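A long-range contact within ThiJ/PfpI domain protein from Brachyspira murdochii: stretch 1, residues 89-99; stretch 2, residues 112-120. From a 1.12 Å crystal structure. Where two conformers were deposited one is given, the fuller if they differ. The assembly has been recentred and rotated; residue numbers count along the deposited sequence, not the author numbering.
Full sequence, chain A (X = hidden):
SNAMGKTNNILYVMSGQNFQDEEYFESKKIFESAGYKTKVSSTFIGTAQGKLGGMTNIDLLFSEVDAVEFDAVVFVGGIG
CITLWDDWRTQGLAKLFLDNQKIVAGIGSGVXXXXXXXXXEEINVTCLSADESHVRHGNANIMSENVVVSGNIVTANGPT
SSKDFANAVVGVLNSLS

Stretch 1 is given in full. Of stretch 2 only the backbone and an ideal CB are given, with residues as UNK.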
# COMPACT_ATOMS: atom_id res chain seq x y z
N ARG A 89 3.20 13.55 -3.92
CA ARG A 89 1.78 13.20 -3.88
C ARG A 89 1.56 11.86 -3.18
O ARG A 89 0.64 11.73 -2.37
CB ARG A 89 1.17 13.13 -5.29
CG ARG A 89 1.28 14.41 -6.08
CD ARG A 89 0.93 14.17 -7.53
NE ARG A 89 1.95 13.34 -8.16
CZ ARG A 89 1.86 12.92 -9.41
NH1 ARG A 89 0.77 13.20 -10.14
NH2 ARG A 89 2.84 12.19 -9.92
N THR A 90 2.37 10.86 -3.50
CA THR A 90 2.18 9.56 -2.87
C THR A 90 2.59 9.62 -1.39
O THR A 90 1.92 9.05 -0.54
CB THR A 90 2.96 8.48 -3.61
OG1 THR A 90 4.33 8.87 -3.65
CG2 THR A 90 2.42 8.30 -5.04
N GLN A 91 3.67 10.34 -1.10
CA GLN A 91 4.04 10.56 0.29
C GLN A 91 2.95 11.32 1.03
O GLN A 91 2.63 11.02 2.18
CB GLN A 91 5.37 11.31 0.37
CG GLN A 91 6.55 10.54 -0.18
CD GLN A 91 7.81 11.35 -0.23
OE1 GLN A 91 7.90 12.43 0.35
NE2 GLN A 91 8.79 10.86 -0.96
N GLY A 92 2.35 12.29 0.34
CA GLY A 92 1.29 13.08 0.93
C GLY A 92 0.08 12.22 1.27
O GLY A 92 -0.55 12.43 2.31
N LEU A 93 -0.26 11.25 0.42
CA LEU A 93 -1.36 10.34 0.74
C LEU A 93 -1.04 9.46 1.94
O LEU A 93 -1.92 9.18 2.76
CB LEU A 93 -1.75 9.50 -0.47
CG LEU A 93 -2.39 10.27 -1.63
CD1 LEU A 93 -2.67 9.34 -2.81
CD2 LEU A 93 -3.68 10.97 -1.19
N ALA A 94 0.20 9.01 2.06
CA ALA A 94 0.58 8.21 3.23
C ALA A 94 0.34 9.01 4.51
O ALA A 94 -0.25 8.50 5.47
CB ALA A 94 2.04 7.80 3.14
N LYS A 95 0.78 10.26 4.52
CA LYS A 95 0.62 11.11 5.69
C LYS A 95 -0.85 11.44 5.95
O LYS A 95 -1.31 11.45 7.09
CB LYS A 95 1.43 12.40 5.53
CG LYS A 95 2.93 12.15 5.43
CD LYS A 95 3.74 13.42 5.44
CE LYS A 95 4.78 13.42 4.34
NZ LYS A 95 4.22 13.93 3.05
N LEU A 96 -1.59 11.70 4.87
CA LEU A 96 -3.02 12.03 4.97
C LEU A 96 -3.77 10.91 5.66
O LEU A 96 -4.57 11.13 6.58
CB LEU A 96 -3.60 12.27 3.58
CG LEU A 96 -5.11 12.55 3.49
CD1 LEU A 96 -5.44 13.90 4.06
CD2 LEU A 96 -5.56 12.42 2.03
N PHE A 97 -3.55 9.68 5.20
CA PHE A 97 -4.25 8.54 5.78
C PHE A 97 -3.83 8.32 7.22
O PHE A 97 -4.66 8.08 8.09
CB PHE A 97 -4.08 7.29 4.92
CG PHE A 97 -5.09 7.20 3.81
CD1 PHE A 97 -5.04 8.03 2.71
CD2 PHE A 97 -6.12 6.27 3.87
CE1 PHE A 97 -5.98 7.94 1.70
CE2 PHE A 97 -7.07 6.18 2.87
CZ PHE A 97 -7.00 7.02 1.79
N LEU A 98 -2.52 8.42 7.50
CA LEU A 98 -2.06 8.23 8.88
C LEU A 98 -2.71 9.25 9.81
O LEU A 98 -3.20 8.91 10.89
CB LEU A 98 -0.55 8.30 8.98
CG LEU A 98 -0.01 7.75 10.31
CD1 LEU A 98 -0.10 6.23 10.37
CD2 LEU A 98 1.40 8.23 10.55
N ASP A 99 -2.70 10.52 9.39
CA ASP A 99 -3.20 11.60 10.24
C ASP A 99 -4.70 11.54 10.46
O ASP A 99 -5.21 12.07 11.44
CB ASP A 99 -2.82 12.96 9.65
CG ASP A 99 -1.33 13.25 9.75
OD1 ASP A 99 -0.61 12.50 10.46
OD2 ASP A 99 -0.87 14.23 9.13
N UNK A 112 8.63 1.71 0.58
CA UNK A 112 9.56 2.82 0.46
C UNK A 112 8.86 4.18 0.41
O UNK A 112 9.38 5.17 0.92
CB UNK A 112 10.42 2.64 -0.79
N UNK A 113 7.67 4.25 -0.20
CA UNK A 113 6.92 5.50 -0.20
C UNK A 113 6.63 5.93 1.24
O UNK A 113 6.78 7.10 1.60
CB UNK A 113 5.62 5.35 -0.99
N UNK A 114 6.17 4.98 2.04
CA UNK A 114 5.87 5.24 3.45
C UNK A 114 7.13 5.67 4.23
O UNK A 114 7.09 6.63 5.03
CB UNK A 114 5.26 3.99 4.09
N UNK A 115 8.24 4.99 3.97
CA UNK A 115 9.49 5.34 4.63
C UNK A 115 9.89 6.77 4.27
O UNK A 115 10.26 7.57 5.14
CB UNK A 115 10.60 4.36 4.24
N UNK A 116 9.83 7.08 2.98
CA UNK A 116 10.22 8.40 2.50
C UNK A 116 9.28 9.51 2.97
O UNK A 116 9.70 10.66 3.08
CB UNK A 116 10.28 8.39 0.97
N UNK A 117 8.03 9.17 3.27
CA UNK A 117 7.07 10.11 3.84
C UNK A 117 7.32 10.37 5.33
O UNK A 117 6.62 11.19 5.94
CB UNK A 117 5.65 9.58 3.64
N UNK A 118 8.29 9.68 5.92
CA UNK A 118 8.66 9.83 7.33
C UNK A 118 7.57 9.37 8.28
O UNK A 118 7.45 9.88 9.39
CB UNK A 118 9.00 11.29 7.63
N UNK A 119 6.77 8.40 7.85
CA UNK A 119 5.78 7.83 8.75
C UNK A 119 6.21 6.51 9.37
O UNK A 119 5.47 5.93 10.16
CB UNK A 119 4.46 7.63 8.00
N UNK A 120 7.42 6.06 9.06
CA UNK A 120 7.92 4.80 9.61
C UNK A 120 9.06 5.01 10.60
O UNK A 120 9.71 4.04 11.02
CB UNK A 120 8.39 3.88 8.48

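Stretch 1 is a continuous helix, and the helical part of stretch 2 crosses it at 77°, with the axes 8.6 Å apart at their closest. Stretch 1 presents Thr-90, Gln-91, Ala-94, Lys-95 and Leu-98 along the contact.

Position 112 is helical, and its CB has nothing of stretch 1 within reach, so the contact sets no preference. The residue is Val-112.

At position 113 CA-to-CB points sideways, yet the ideal CB lies 4.6 Å from Thr-90 OG1 and 5.3 Å from Gln-91 CG. A medium-sized aliphatic side chain could fill the space beside these two residues, and a small polar one might address the threonine hydroxyl. The residue is Ile-113. Its CG2 packs 3.6 Å from Thr-90 OG1 and 4.4 Å from Gln-91 CG, and its CD1 lies 4.2 Å from Thr-90 OG1.

Position 114 points away, although its ideal CB is still 5.1 Å from Ala-94 CB. The small alanine leaves the helices room to approach, and many side chains that run past it would be compatible. Met-114, present as selenomethionine, touches Ala-94 lightly, its CG 4.5 Å from Ala-94 CB.

Position 115 is helical and out of reach of stretch 1; the contact does not constrain it, and the residue is Ala-115.

At position 116 the CB again points sideways, with Gln-91 NE2 3.5 Å from its ideal position. Small or polar side chains that bend past the amide would suit. In Asn-116 it is CB that meets Gln-91 NE2, at 3.5 Å; the two amides form no hydrogen bond with each other, and Gln-91 NE2 and Asn-116 ND2 are both bonded elsewhere in the structure.

Position 117 is the tightest. Its CA is 4.7 Å from Gln-91 CA, and its CB points toward stretch 1, with Gln-91 O at 3.6 Å, Lys-95 CE at 4.0 Å and Ala-94 CB at 4.1 Å from the ideal CB. With backbone and side-chain atoms crowding the site, a small residue, alanine, glycine or perhaps serine, is favoured. Ala-117 fits: its methyl CB packs 4.1 Å from Ala-94 CB, while its carbonyl O lies 3.3 Å from Lys-95 CE.

Position 118 has positive phi (66°) and closes the helix in a Schellman motif. Glycine is the usual choice, with asparagine also common, and the CB finds no neighbour in stretch 1. Lys-118 takes this conformation despite its side chain, whose end leads away.

From position 119 CB points toward Leu-98 CD2, 4.0 Å from its ideal position, with the aliphatic part of Lys-95 nearby. Valine, leucine, isoleucine or methionine would suit this apolar surface. The residue is Ile-119, whose branches spread over it: CG2 lies 3.9 Å from both Leu-98 CD2 and Lys-95 CG, and CD1 reaches Ala-94 CB at 4.1 Å.

Position 120 points sideways, with nothing of stretch 1 near its ideal CB; many side chains would do, and Leu-120 makes no contact.

Stretch 2 (112-120) VIMANAKIL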
# COMPACT_ATOMS: atom_id res chain seq x y z
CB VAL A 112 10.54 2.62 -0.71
CG1 VAL A 112 11.47 3.82 -0.86
CG2 VAL A 112 11.33 1.34 -0.51
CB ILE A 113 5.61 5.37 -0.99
CG1 ILE A 113 5.92 5.13 -2.48
CG2 ILE A 113 4.73 6.61 -0.82
CD1 ILE A 113 4.70 4.70 -3.31
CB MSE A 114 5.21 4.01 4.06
CG MSE A 114 3.84 3.73 3.44
SE MSE A 114 3.20 1.91 3.68
CE MSE A 114 3.10 1.81 5.62
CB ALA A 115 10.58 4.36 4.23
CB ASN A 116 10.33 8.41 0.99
CG ASN A 116 11.54 7.65 0.47
OD1 ASN A 116 12.40 7.22 1.24
ND2 ASN A 116 11.62 7.50 -0.84
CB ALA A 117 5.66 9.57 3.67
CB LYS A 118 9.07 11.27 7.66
CG LYS A 118 10.22 11.73 6.83
CD LYS A 118 11.39 10.83 7.10
CE LYS A 118 11.98 10.34 5.83
NZ LYS A 118 13.26 11.08 5.59
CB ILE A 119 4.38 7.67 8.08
CG1 ILE A 119 4.38 6.61 6.96
CG2 ILE A 119 3.84 9.03 7.60
CD1 ILE A 119 2.98 6.03 6.72
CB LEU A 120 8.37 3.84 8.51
CG LEU A 120 7.32 3.52 7.44
CD1 LEU A 120 7.87 2.51 6.44
CD2 LEU A 120 6.04 3.00 8.07
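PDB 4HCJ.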